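Local atomic coordinates of adhesion G-protein coupled receptor G6 (Danio rerio, PDB entry 6V55), a protein that is an adhesion G-protein coupled receptor that probably acts in myelination and cell adhesion through a multidomain, calcium-binding extracellular region. Residues A405-K410 / V441-M446; E589-I594 / V610-L615; V122-S127 / L249-K254. One frame throughout, in Å; residues are numbered along the deposited sequence.

Contact 1: residues A405-K410 / V441-M446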
ATOM      1  N   ALA A 405      30.588 -19.546   4.354  1.00 26.21           N
ATOM      2  CA  ALA A 405      29.964 -19.979   5.599  1.00 21.12           C
ATOM      3  C   ALA A 405      28.578 -19.382   5.776  1.00 26.44           C
ATOM      4  O   ALA A 405      28.345 -18.205   5.477  1.00 29.24           O
ATOM      5  CB  ALA A 405      30.808 -19.601   6.810  1.00 21.35           C
ATOM      6  N   LEU A 406      27.667 -20.204   6.328  1.00 22.93           N
ATOM      7  CA  LEU A 406      26.305 -19.810   6.683  1.00 22.74           C
ATOM      8  C   LEU A 406      26.219 -19.609   8.187  1.00 30.74           C
ATOM      9  O   LEU A 406      26.305 -20.578   8.948  1.00 39.01           O
ATOM     10  CB  LEU A 406      25.299 -20.872   6.242  1.00 24.67           C
ATOM     11  CG  LEU A 406      23.807 -20.570   6.443  1.00 23.49           C
ATOM     12  CD1 LEU A 406      23.389 -19.462   5.519  1.00 20.36           C
ATOM     13  CD2 LEU A 406      22.973 -21.801   6.197  1.00 20.58           C
ATOM     14  N   LEU A 407      26.038 -18.366   8.617  1.00 32.27           N
ATOM     15  CA  LEU A 407      25.757 -18.050  10.013  1.00 28.35           C
ATOM     16  C   LEU A 407      24.255 -17.902  10.179  1.00 32.70           C
ATOM     17  O   LEU A 407      23.596 -17.301   9.325  1.00 35.76           O
ATOM     18  CB  LEU A 407      26.453 -16.760  10.449  1.00 23.19           C
ATOM     19  CG  LEU A 407      27.812 -16.480   9.805  1.00 24.62           C
ATOM     20  CD1 LEU A 407      28.269 -15.044  10.026  1.00 21.49           C
ATOM     21  CD2 LEU A 407      28.839 -17.439  10.337  1.00 21.63           C
ATOM     22  N   VAL A 408      23.713 -18.446  11.275  1.00 33.90           N
ATOM     23  CA  VAL A 408      22.277 -18.403  11.557  1.00 32.68           C
ATOM     24  C   VAL A 408      22.058 -17.757  12.924  1.00 36.22           C
ATOM     25  O   VAL A 408      22.704 -18.134  13.909  1.00 37.15           O
ATOM     26  CB  VAL A 408      21.630 -19.809  11.463  1.00 32.36           C
ATOM     27  CG1 VAL A 408      22.433 -20.848  12.179  1.00 37.19           C
ATOM     28  CG2 VAL A 408      20.218 -19.834  12.012  1.00 32.58           C
ATOM     29  N   TYR A 409      21.184 -16.745  12.964  1.00 38.28           N
ATOM     30  CA  TYR A 409      20.818 -16.029  14.188  1.00 35.24           C
ATOM     31  C   TYR A 409      19.576 -16.689  14.779  1.00 32.41           C
ATOM     32  O   TYR A 409      18.495 -16.602  14.198  1.00 30.96           O
ATOM     33  CB  TYR A 409      20.559 -14.563  13.849  1.00 32.81           C
ATOM     34  CG  TYR A 409      20.641 -13.553  14.971  1.00 34.71           C
ATOM     35  CD1 TYR A 409      20.854 -13.931  16.289  1.00 35.09           C
ATOM     36  CD2 TYR A 409      20.499 -12.191  14.685  1.00 38.85           C
ATOM     37  CE1 TYR A 409      20.908 -12.976  17.300  1.00 40.69           C
ATOM     38  CE2 TYR A 409      20.548 -11.230  15.683  1.00 42.79           C
ATOM     39  CZ  TYR A 409      20.760 -11.622  16.988  1.00 44.89           C
ATOM     40  OH  TYR A 409      20.817 -10.651  17.975  1.00 47.31           O
ATOM     41  N   LYS A 410      19.724 -17.335  15.933  1.00 35.15           N
ATOM     42  CA  LYS A 410      18.629 -18.086  16.544  1.00 39.96           C
ATOM     43  C   LYS A 410      17.730 -17.135  17.321  1.00 50.79           C
ATOM     44  O   LYS A 410      18.161 -16.579  18.335  1.00 52.37           O
ATOM     45  CB  LYS A 410      19.167 -19.164  17.482  1.00 38.43           C
ATOM     46  CG  LYS A 410      19.426 -20.509  16.869  1.00 36.44           C
ATOM     47  CD  LYS A 410      18.131 -21.226  16.459  1.00 37.61           C
ATOM     48  CE  LYS A 410      18.465 -22.422  15.503  1.00 37.77           C
ATOM     49  NZ  LYS A 410      17.298 -23.164  14.892  1.00 32.18           N
ATOM     50  N   VAL A 441      37.163 -10.639   6.072  1.00 26.93           N
ATOM     51  CA  VAL A 441      35.831 -11.230   6.168  1.00 21.88           C
ATOM     52  C   VAL A 441      34.837 -10.211   5.633  1.00 23.01           C
ATOM     53  O   VAL A 441      34.972  -9.010   5.883  1.00 29.14           O
ATOM     54  CB  VAL A 441      35.503 -11.687   7.611  1.00 25.42           C
ATOM     55  CG1 VAL A 441      35.730 -10.575   8.637  1.00 31.23           C
ATOM     56  CG2 VAL A 441      34.098 -12.268   7.730  1.00 24.86           C
ATOM     57  N   THR A 442      33.911 -10.671   4.795  1.00 25.12           N
ATOM     58  CA  THR A 442      32.702  -9.928   4.463  1.00 26.11           C
ATOM     59  C   THR A 442      31.506 -10.787   4.857  1.00 25.63           C
ATOM     60  O   THR A 442      31.531 -12.005   4.654  1.00 24.96           O
ATOM     61  CB  THR A 442      32.642  -9.600   2.977  1.00 24.13           C
ATOM     62  OG1 THR A 442      32.528 -10.827   2.270  1.00 26.18           O
ATOM     63  CG2 THR A 442      33.922  -8.893   2.501  1.00 25.37           C
ATOM     64  N   VAL A 443      30.482 -10.165   5.450  1.00 26.24           N
ATOM     65  CA  VAL A 443      29.241 -10.835   5.847  1.00 24.39           C
ATOM     66  C   VAL A 443      28.084 -10.113   5.172  1.00 28.76           C
ATOM     67  O   VAL A 443      28.000  -8.882   5.227  1.00 31.68           O
ATOM     68  CB  VAL A 443      29.046 -10.847   7.378  1.00 22.33           C
ATOM     69  CG1 VAL A 443      27.727 -11.497   7.767  1.00 21.07           C
ATOM     70  CG2 VAL A 443      30.183 -11.576   8.064  1.00 21.97           C
ATOM     71  N   ASN A 444      27.210 -10.876   4.514  1.00 31.67           N
ATOM     72  CA  ASN A 444      26.041 -10.344   3.836  1.00 30.09           C
ATOM     73  C   ASN A 444      24.787 -10.974   4.416  1.00 30.92           C
ATOM     74  O   ASN A 444      24.729 -12.191   4.630  1.00 30.97           O
ATOM     75  CB  ASN A 444      26.108 -10.595   2.328  1.00 27.36           C
ATOM     76  CG  ASN A 444      27.170  -9.758   1.663  1.00 35.76           C
ATOM     77  OD1 ASN A 444      27.403  -8.613   2.058  1.00 40.63           O
ATOM     78  ND2 ASN A 444      27.844 -10.324   0.671  1.00 40.82           N
ATOM     79  N   LEU A 445      23.804 -10.129   4.698  1.00 32.22           N
ATOM     80  CA  LEU A 445      22.493 -10.618   5.081  1.00 31.11           C
ATOM     81  C   LEU A 445      21.854 -11.297   3.884  1.00 27.55           C
ATOM     82  O   LEU A 445      21.934 -10.799   2.751  1.00 23.85           O
ATOM     83  CB  LEU A 445      21.635  -9.465   5.581  1.00 34.02           C
ATOM     84  CG  LEU A 445      20.169  -9.693   5.916  1.00 33.67           C
ATOM     85  CD1 LEU A 445      20.055 -10.587   7.122  1.00 31.55           C
ATOM     86  CD2 LEU A 445      19.551  -8.343   6.192  1.00 34.26           C
ATOM     87  N   MET A 446      21.280 -12.474   4.138  1.00 27.34           N
ATOM     88  CA  MET A 446      20.761 -13.323   3.073  1.00 27.23           C
ATOM     89  C   MET A 446      19.532 -12.690   2.437  1.00 32.76           C
ATOM     90  O   MET A 446      18.607 -12.261   3.138  1.00 40.24           O
ATOM     91  CB  MET A 446      20.420 -14.699   3.622  1.00 25.21           C
ATOM     92  CG  MET A 446      19.607 -15.541   2.705  1.00 26.69           C
ATOM     93  SD  MET A 446      20.626 -16.827   2.093  0.88 32.56           S
ATOM     94  CE  MET A 446      20.669 -17.886   3.505  1.00 35.77           C
TER
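Val443 holds both a polar and an apolar contact: its backbone N is hydrogen-bonded to Glu423 OE1 of helix 419-427, while its CG1 lies 4.2 Å from Leu407 CD1. Leu407 and Val443 belong to the SEA domain, in whose antiparallel sheet strand 342-353 runs between strands 399-410 and 436-445. That spacing explains why no hydrogen bond crosses directly and why the CA atoms of Leu407 and Val443 stay 9.0 Å apart; only side chains bridge the interval. Leu407 directs its CB toward the other strand, and Val443 meets it with one methyl. Ile422 of helix 419-427 touches both residues, so this pair belongs to the layer between sheet and helix. Leu406, the residue before Leu407, joins a second apolar contact, to Met446 just beyond the end of strand 436-445, and the two side chains lie oblique to each other. Tyr492 and Arg489 also border Leu406, and Pro465 borders Met446. All four touching residues are buried. The Met446 chain starts out anti to its amide nitrogen (chi1 167°), then bends at chi2 and chi3, carrying the terminal CE to 3.7 Å from Leu406 CD1.

Contact 2: residues E589-I594 / V610-L615; sequences ELVQKI and VGVSAL. With NAG (2-acetamido-2-deoxy-beta-D-glucopyranose), chain L.
This is a buried apolar contact between the C-terminal part of helix 573-593 and strand 608-614, carried by Val591 and Ile594 on the helical side and by Val610 and Val612 on the strand. No hydrogen bond crosses it; the evidence is a set of methyl contacts at van der Waals distance, and the two segments bury 195 Å² in all. Val591 spans both valines of the strand. With CG1 opposite the amide nitrogen (chi1 173°), its two methyls are shared out: CG1 lies 3.9 Å from Val612 CG1, and CG2 lies 4.0 Å from Val610 CG2. Val591 and Val612 pass each other in opposite senses, whereas Val610 is met at a slant. Val612 is also the partner of Ile594, whose branch methyl CG2 sits at its fork, 3.9 Å from Val612 CG1 and 4.0 Å from Val612 CG2. A helical bundle resting on a beta-rich part, in a chain with a GPS motif further on, is consistent with a GAIN domain, the contact joining its helical and beta subdomains. Leu601 of the neighbouring strand 600-603 touches both Ile594 and Val612, and Asn673 of strand 671-677 touches Val591 and Val612. On another face of the helix lies a glycan probably carried by Asn704. Its acetamide methyl C8 packs 3.7 Å from Lys593 CG and 3.8 Å from Gln592 CB, and its O3 donates a weak hydrogen bond of 3.4 Å to Glu589 OE2. The same carboxylate oxygen, Glu589 OE2, forms a long salt bridge of 4.0 Å with Lys593 NZ, which is also hydrogen-bonded to Val548 O.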
ATOM      1  N   GLU A 589     -31.423 -20.102 -22.458  1.00 27.14           N
ATOM      2  CA  GLU A 589     -32.021 -21.073 -21.559  1.00 30.96           C
ATOM      3  C   GLU A 589     -32.232 -20.521 -20.167  1.00 28.24           C
ATOM      4  O   GLU A 589     -33.112 -21.027 -19.464  1.00 30.94           O
ATOM      5  CB  GLU A 589     -31.159 -22.325 -21.471  1.00 36.03           C
ATOM      6  CG  GLU A 589     -31.974 -23.577 -21.237  1.00 44.05           C
ATOM      7  CD  GLU A 589     -31.221 -24.552 -20.403  1.00 52.88           C
ATOM      8  OE1 GLU A 589     -29.996 -24.328 -20.243  1.00 54.08           O
ATOM      9  OE2 GLU A 589     -31.842 -25.535 -19.935  1.00 59.19           O
ATOM     10  N   LEU A 590     -31.428 -19.524 -19.759  1.00 23.08           N
ATOM     11  CA  LEU A 590     -31.651 -18.807 -18.501  1.00 20.10           C
ATOM     12  C   LEU A 590     -33.015 -18.139 -18.492  1.00 21.83           C
ATOM     13  O   LEU A 590     -33.752 -18.232 -17.505  1.00 24.91           O
ATOM     14  CB  LEU A 590     -30.547 -17.768 -18.294  1.00 15.59           C
ATOM     15  CG  LEU A 590     -30.634 -16.744 -17.174  1.00 16.05           C
ATOM     16  CD1 LEU A 590     -29.904 -17.305 -16.003  1.00 22.73           C
ATOM     17  CD2 LEU A 590     -29.960 -15.440 -17.557  1.00 13.41           C
ATOM     18  N   VAL A 591     -33.403 -17.559 -19.633  1.00 19.44           N
ATOM     19  CA  VAL A 591     -34.680 -16.878 -19.774  1.00 15.43           C
ATOM     20  C   VAL A 591     -35.840 -17.880 -19.790  1.00 17.49           C
ATOM     21  O   VAL A 591     -36.933 -17.589 -19.280  1.00 23.37           O
ATOM     22  CB  VAL A 591     -34.589 -15.981 -21.035  1.00 11.45           C
ATOM     23  CG1 VAL A 591     -35.887 -15.347 -21.382  1.00  9.55           C
ATOM     24  CG2 VAL A 591     -33.607 -14.855 -20.761  1.00 12.53           C
ATOM     25  N   GLN A 592     -35.618 -19.083 -20.315  1.00 16.29           N
ATOM     26  CA  GLN A 592     -36.661 -20.105 -20.274  1.00 18.94           C
ATOM     27  C   GLN A 592     -36.908 -20.608 -18.856  1.00 21.56           C
ATOM     28  O   GLN A 592     -38.052 -20.902 -18.497  1.00 25.48           O
ATOM     29  CB  GLN A 592     -36.279 -21.280 -21.174  1.00 23.58           C
ATOM     30  CG  GLN A 592     -36.124 -20.919 -22.640  1.00 30.26           C
ATOM     31  CD  GLN A 592     -37.441 -20.554 -23.287  1.00 37.43           C
ATOM     32  OE1 GLN A 592     -38.497 -21.095 -22.925  1.00 42.46           O
ATOM     33  NE2 GLN A 592     -37.396 -19.625 -24.246  1.00 37.82           N
ATOM     34  N   LYS A 593     -35.872 -20.644 -18.024  1.00 20.80           N
ATOM     35  CA  LYS A 593     -35.920 -21.330 -16.745  1.00 23.72           C
ATOM     36  C   LYS A 593     -36.155 -20.407 -15.574  1.00 22.86           C
ATOM     37  O   LYS A 593     -36.205 -20.893 -14.436  1.00 31.22           O
ATOM     38  CB  LYS A 593     -34.604 -22.067 -16.484  1.00 27.22           C
ATOM     39  CG  LYS A 593     -34.355 -23.235 -17.384  1.00 29.58           C
ATOM     40  CD  LYS A 593     -33.953 -24.440 -16.604  1.00 32.20           C
ATOM     41  CE  LYS A 593     -32.741 -24.167 -15.788  1.00 29.67           C
ATOM     42  NZ  LYS A 593     -31.786 -25.274 -15.986  1.00 29.76           N
ATOM     43  N   ILE A 594     -36.220 -19.102 -15.798  1.00 15.15           N
ATOM     44  CA  ILE A 594     -36.220 -18.173 -14.676  1.00 16.42           C
ATOM     45  C   ILE A 594     -37.583 -18.212 -13.993  1.00 22.31           C
ATOM     46  O   ILE A 594     -38.627 -18.291 -14.657  1.00 26.29           O
ATOM     47  CB  ILE A 594     -35.813 -16.757 -15.128  1.00  8.96           C
ATOM     48  CG1 ILE A 594     -35.835 -15.804 -13.967  1.00 23.09           C
ATOM     49  CG2 ILE A 594     -36.708 -16.169 -16.200  1.00 23.46           C
ATOM     50  CD1 ILE A 594     -34.935 -14.742 -14.188  1.00 25.74           C
ATOM     51  N   VAL A 610     -32.463  -8.391 -20.106  1.00 15.23           N
ATOM     52  CA  VAL A 610     -33.382  -9.465 -20.473  1.00 14.33           C
ATOM     53  C   VAL A 610     -34.618  -9.326 -19.601  1.00 18.66           C
ATOM     54  O   VAL A 610     -34.561  -8.828 -18.470  1.00 24.59           O
ATOM     55  CB  VAL A 610     -32.784 -10.902 -20.373  1.00 12.12           C
ATOM     56  CG1 VAL A 610     -31.474 -11.027 -21.173  1.00 13.04           C
ATOM     57  CG2 VAL A 610     -32.598 -11.392 -18.937  1.00  9.67           C
ATOM     58  N   GLY A 611     -35.751  -9.714 -20.157  1.00 17.56           N
ATOM     59  CA  GLY A 611     -37.014  -9.534 -19.463  1.00 13.80           C
ATOM     60  C   GLY A 611     -37.955 -10.668 -19.775  1.00 13.11           C
ATOM     61  O   GLY A 611     -37.931 -11.241 -20.868  1.00 13.52           O
ATOM     62  N   VAL A 612     -38.767 -11.014 -18.791  1.00 14.13           N
ATOM     63  CA  VAL A 612     -39.850 -11.963 -18.966  1.00 15.66           C
ATOM     64  C   VAL A 612     -41.101 -11.260 -18.484  1.00 23.61           C
ATOM     65  O   VAL A 612     -41.035 -10.404 -17.594  1.00 26.27           O
ATOM     66  CB  VAL A 612     -39.623 -13.269 -18.188  1.00 16.39           C
ATOM     67  CG1 VAL A 612     -38.677 -14.151 -18.943  1.00 21.14           C
ATOM     68  CG2 VAL A 612     -39.032 -12.966 -16.830  1.00 17.40           C
ATOM     69  N   SER A 613     -42.232 -11.579 -19.114  1.00 27.87           N
ATOM     70  CA  SER A 613     -43.543 -11.140 -18.653  1.00 26.38           C
ATOM     71  C   SER A 613     -44.553 -12.228 -18.972  1.00 23.15           C
ATOM     72  O   SER A 613     -44.385 -12.983 -19.936  1.00 23.78           O
ATOM     73  CB  SER A 613     -43.986  -9.828 -19.301  1.00 26.81           C
ATOM     74  OG  SER A 613     -44.411 -10.037 -20.634  1.00 30.38           O
ATOM     75  N   ALA A 614     -45.616 -12.283 -18.172  1.00 20.90           N
ATOM     76  CA  ALA A 614     -46.585 -13.363 -18.279  1.00 23.98           C
ATOM     77  C   ALA A 614     -47.571 -13.109 -19.420  1.00 27.69           C
ATOM     78  O   ALA A 614     -48.010 -11.974 -19.640  1.00 29.34           O
ATOM     79  CB  ALA A 614     -47.321 -13.521 -16.949  1.00 19.66           C
ATOM     80  N   LEU A 615     -47.913 -14.176 -20.150  1.00 26.51           N
ATOM     81  CA  LEU A 615     -48.830 -14.119 -21.289  1.00 27.33           C
ATOM     82  C   LEU A 615     -50.061 -14.952 -20.961  1.00 33.50           C
ATOM     83  O   LEU A 615     -49.953 -16.165 -20.737  1.00 31.90           O
ATOM     84  CB  LEU A 615     -48.179 -14.634 -22.584  1.00 22.68           C
ATOM     85  CG  LEU A 615     -48.743 -14.388 -24.014  1.00 23.83           C
ATOM     86  CD1 LEU A 615     -47.734 -14.741 -25.085  1.00 20.85           C
ATOM     87  CD2 LEU A 615     -50.000 -15.171 -24.402  1.00 29.00           C
TER
HETATM   88  C1  NAG L 910     -36.245 -26.788 -23.884  1.00 62.08           C
HETATM   89  C2  NAG L 910     -35.893 -27.086 -22.420  1.00 67.53           C
HETATM   90  C3  NAG L 910     -34.436 -27.545 -22.318  1.00 70.83           C
HETATM   91  C4  NAG L 910     -34.185 -28.754 -23.219  1.00 68.64           C
HETATM   92  C5  NAG L 910     -34.621 -28.467 -24.663  1.00 68.76           C
HETATM   93  C6  NAG L 910     -34.565 -29.695 -25.547  1.00 71.19           C
HETATM   94  C7  NAG L 910     -36.717 -26.002 -20.375  1.00 69.57           C
HETATM   95  C8  NAG L 910     -36.916 -24.701 -19.664  1.00 69.89           C
HETATM   96  N2  NAG L 910     -36.135 -25.926 -21.576  1.00 68.44           N
HETATM   97  O3  NAG L 910     -34.125 -27.860 -20.962  1.00 73.48           O
HETATM   98  O4  NAG L 910     -32.802 -29.090 -23.205  1.00 67.53           O
HETATM   99  O5  NAG L 910     -35.979 -27.980 -24.708  1.00 65.38           O
HETATM  100  O6  NAG L 910     -35.489 -29.614 -26.626  1.00 73.41           O
HETATM  101  O7  NAG L 910     -37.066 -27.076 -19.881  1.00 70.02           O

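Contact 3: residues V122-S127 / L249-K254; sequences VTMPKS and LQIAGK
Met124 meets both Ile251 and Ala252, and its CB is the shared point of contact: it lies 4.0 Å from Ile251 CG2 and equally 4.0 Å from Ala252 CB. The far end of the methionine returns to the same isoleucine methyl, with Met124 CE also 4.0 Å from Ile251 CG2, so that this methyl is approached by both ends of one side chain. The torsions account for it. Met124 CG is set between the backbone N and the carbonyl carbon (chi1 43°), and further bends at chi2 and chi3 turn CE back, while Ile251 presents CG2 as the branch anti to its own backbone N. The two side chains cross at nearly a right angle. One step out, the backbone fixes these groups. Ala252 has a positive phi (53°) where the chain turns after its strand; it faces its CB to Met124, and its carbonyl O is hydrogen-bonded to Thr165 OG1. Gly253 O pairs likewise with Thr162 OG1, while Met124 is tied by its backbone to Gly268 and rests its side chain on Ile270. Both segments belong to the pentraxin-family module, a concanavalin-like beta sandwich. The chain around Met124 and the turn at Ala252 meet between its two sheets: strand 122-123 lies beside strand 268-276 in one, and strand 248-251 beside strand 161-167 in the other, with Leu249 also bonded by its backbone to Val134.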
ATOM      1  N   VAL A 122      23.686  19.752  20.631  1.00 41.08           N
ATOM      2  CA  VAL A 122      24.091  20.910  19.827  1.00 43.27           C
ATOM      3  C   VAL A 122      25.563  21.227  20.064  1.00 45.96           C
ATOM      4  O   VAL A 122      25.970  21.478  21.203  1.00 44.52           O
ATOM      5  CB  VAL A 122      23.212  22.149  20.107  1.00 44.02           C
ATOM      6  CG1 VAL A 122      23.812  23.395  19.506  1.00 43.02           C
ATOM      7  CG2 VAL A 122      21.822  21.977  19.497  1.00 40.55           C
ATOM      8  N   THR A 123      26.354  21.242  18.988  1.00 51.40           N
ATOM      9  CA  THR A 123      27.757  21.648  19.079  1.00 58.03           C
ATOM     10  C   THR A 123      27.871  23.175  19.139  1.00 59.50           C
ATOM     11  O   THR A 123      27.349  23.871  18.263  1.00 61.33           O
ATOM     12  CB  THR A 123      28.535  21.083  17.887  1.00 55.67           C
ATOM     13  OG1 THR A 123      28.493  19.649  17.924  1.00 54.97           O
ATOM     14  CG2 THR A 123      29.995  21.552  17.908  1.00 55.53           C
ATOM     15  N   MET A 124      28.553  23.702  20.167  1.00 58.74           N
ATOM     16  CA  MET A 124      28.618  25.165  20.201  1.00 66.25           C
ATOM     17  C   MET A 124      29.850  25.658  19.446  1.00 71.96           C
ATOM     18  O   MET A 124      30.889  24.990  19.471  1.00 71.65           O
ATOM     19  CB  MET A 124      28.648  25.679  21.641  1.00 74.24           C
ATOM     20  CG  MET A 124      29.540  24.935  22.597  1.00 80.78           C
ATOM     21  SD  MET A 124      28.671  24.883  24.158  1.00 84.72           S
ATOM     22  CE  MET A 124      27.468  23.721  23.573  1.00 82.23           C
ATOM     23  N   PRO A 125      29.795  26.807  18.755  1.00 81.51           N
ATOM     24  CA  PRO A 125      30.830  27.110  17.762  1.00 87.13           C
ATOM     25  C   PRO A 125      32.109  27.642  18.393  1.00 87.32           C
ATOM     26  O   PRO A 125      32.161  28.028  19.560  1.00 86.51           O
ATOM     27  CB  PRO A 125      30.176  28.181  16.885  1.00 86.83           C
ATOM     28  CG  PRO A 125      29.334  28.933  17.830  1.00 82.74           C
ATOM     29  CD  PRO A 125      28.796  27.900  18.797  1.00 81.03           C
ATOM     30  N   LYS A 126      33.154  27.644  17.576  1.00 88.76           N
ATOM     31  CA  LYS A 126      34.448  28.165  17.967  1.00 90.63           C
ATOM     32  C   LYS A 126      34.688  29.564  17.414  1.00 91.50           C
ATOM     33  O   LYS A 126      35.475  30.318  17.988  1.00 91.97           O
ATOM     34  CB  LYS A 126      35.558  27.210  17.499  1.00 88.87           C
ATOM     35  N   SER A 127      34.006  29.957  16.342  1.00 91.09           N
ATOM     36  CA  SER A 127      34.222  31.295  15.808  1.00 91.76           C
ATOM     37  C   SER A 127      33.021  32.185  16.129  1.00 94.65           C
ATOM     38  O   SER A 127      32.145  31.820  16.916  1.00 95.36           O
ATOM     39  CB  SER A 127      34.482  31.270  14.300  1.00 89.42           C
ATOM     40  OG  SER A 127      33.297  31.618  13.603  1.00 85.00           O
ATOM     41  N   LEU A 249      19.562  35.985  23.762  1.00 36.94           N
ATOM     42  CA  LEU A 249      20.094  34.843  24.493  1.00 35.16           C
ATOM     43  C   LEU A 249      20.653  33.859  23.479  1.00 40.77           C
ATOM     44  O   LEU A 249      19.979  33.540  22.495  1.00 43.92           O
ATOM     45  CB  LEU A 249      19.018  34.179  25.354  1.00 32.69           C
ATOM     46  CG  LEU A 249      19.413  32.868  26.031  1.00 32.49           C
ATOM     47  CD1 LEU A 249      20.602  33.087  26.937  1.00 33.18           C
ATOM     48  CD2 LEU A 249      18.253  32.302  26.812  1.00 32.07           C
ATOM     49  N   GLN A 250      21.883  33.386  23.718  1.00 42.35           N
ATOM     50  CA  GLN A 250      22.539  32.480  22.786  1.00 43.04           C
ATOM     51  C   GLN A 250      23.339  31.410  23.513  1.00 45.89           C
ATOM     52  O   GLN A 250      23.769  31.588  24.656  1.00 48.91           O
ATOM     53  CB  GLN A 250      23.476  33.218  21.836  1.00 44.06           C
ATOM     54  CG  GLN A 250      24.564  33.981  22.514  1.00 47.34           C
ATOM     55  CD  GLN A 250      25.392  34.740  21.526  1.00 53.82           C
ATOM     56  OE1 GLN A 250      26.019  34.146  20.640  1.00 57.84           O
ATOM     57  NE2 GLN A 250      25.398  36.063  21.656  1.00 55.03           N
ATOM     58  N   ILE A 251      23.527  30.289  22.803  1.00 49.13           N
ATOM     59  CA  ILE A 251      24.393  29.203  23.248  1.00 49.84           C
ATOM     60  C   ILE A 251      25.833  29.686  23.166  1.00 49.76           C
ATOM     61  O   ILE A 251      26.204  30.377  22.203  1.00 51.06           O
ATOM     62  CB  ILE A 251      24.139  27.959  22.375  1.00 50.51           C
ATOM     63  CG1 ILE A 251      22.641  27.616  22.366  1.00 55.63           C
ATOM     64  CG2 ILE A 251      25.011  26.762  22.772  1.00 50.01           C
ATOM     65  CD1 ILE A 251      22.174  26.796  23.523  1.00 57.33           C
ATOM     66  N   ALA A 252      26.631  29.349  24.196  1.00 47.48           N
ATOM     67  CA  ALA A 252      28.005  29.794  24.442  1.00 47.27           C
ATOM     68  C   ALA A 252      28.072  31.308  24.420  1.00 47.27           C
ATOM     69  O   ALA A 252      27.647  31.958  25.376  1.00 51.32           O
ATOM     70  CB  ALA A 252      28.994  29.188  23.443  1.00 49.71           C
ATOM     71  N   GLY A 253      28.519  31.876  23.307  1.00 48.00           N
ATOM     72  CA  GLY A 253      28.491  33.316  23.148  1.00 51.97           C
ATOM     73  C   GLY A 253      29.613  34.042  23.875  1.00 56.34           C
ATOM     74  O   GLY A 253      30.563  33.448  24.407  1.00 54.07           O
ATOM     75  N   LYS A 254      29.433  35.362  23.975  1.00 60.74           N
ATOM     76  CA  LYS A 254      30.534  36.245  24.360  1.00 64.26           C
ATOM     77  C   LYS A 254      30.881  36.173  25.849  1.00 66.48           C
ATOM     78  O   LYS A 254      32.063  36.220  26.207  1.00 67.54           O
ATOM     79  CB  LYS A 254      30.190  37.673  23.949  1.00 63.97           C
ATOM     80  CG  LYS A 254      31.263  38.730  24.231  1.00 64.60           C
ATOM     81  CD  LYS A 254      30.840  40.072  23.644  1.00 64.06           C
ATOM     82  CE  LYS A 254      29.488  40.506  24.195  1.00 61.68           C
ATOM     83  NZ  LYS A 254      28.905  41.656  23.477  1.00 61.18           N
TER

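Along the chain contact 3 comes first, then contact 1, then contact 2, each closing before the next opens, and none touches another. Contacts 1 and 3 have centres about 46 Å apart. Contact 2 is far from both, its centre about 69 Å from that of contact 1 and about 89 Å from that of contact 3, and it lies across the centre of the chain from each. Each is internal to its own module of the ectodomain: pentraxin-family for contact 3, SEA for contact 1, probably GAIN for contact 2. A glycan touches the helix of contact 2, and the Met446 side chain of contact 1 lies about 9 Å from another N-acetylglucosamine.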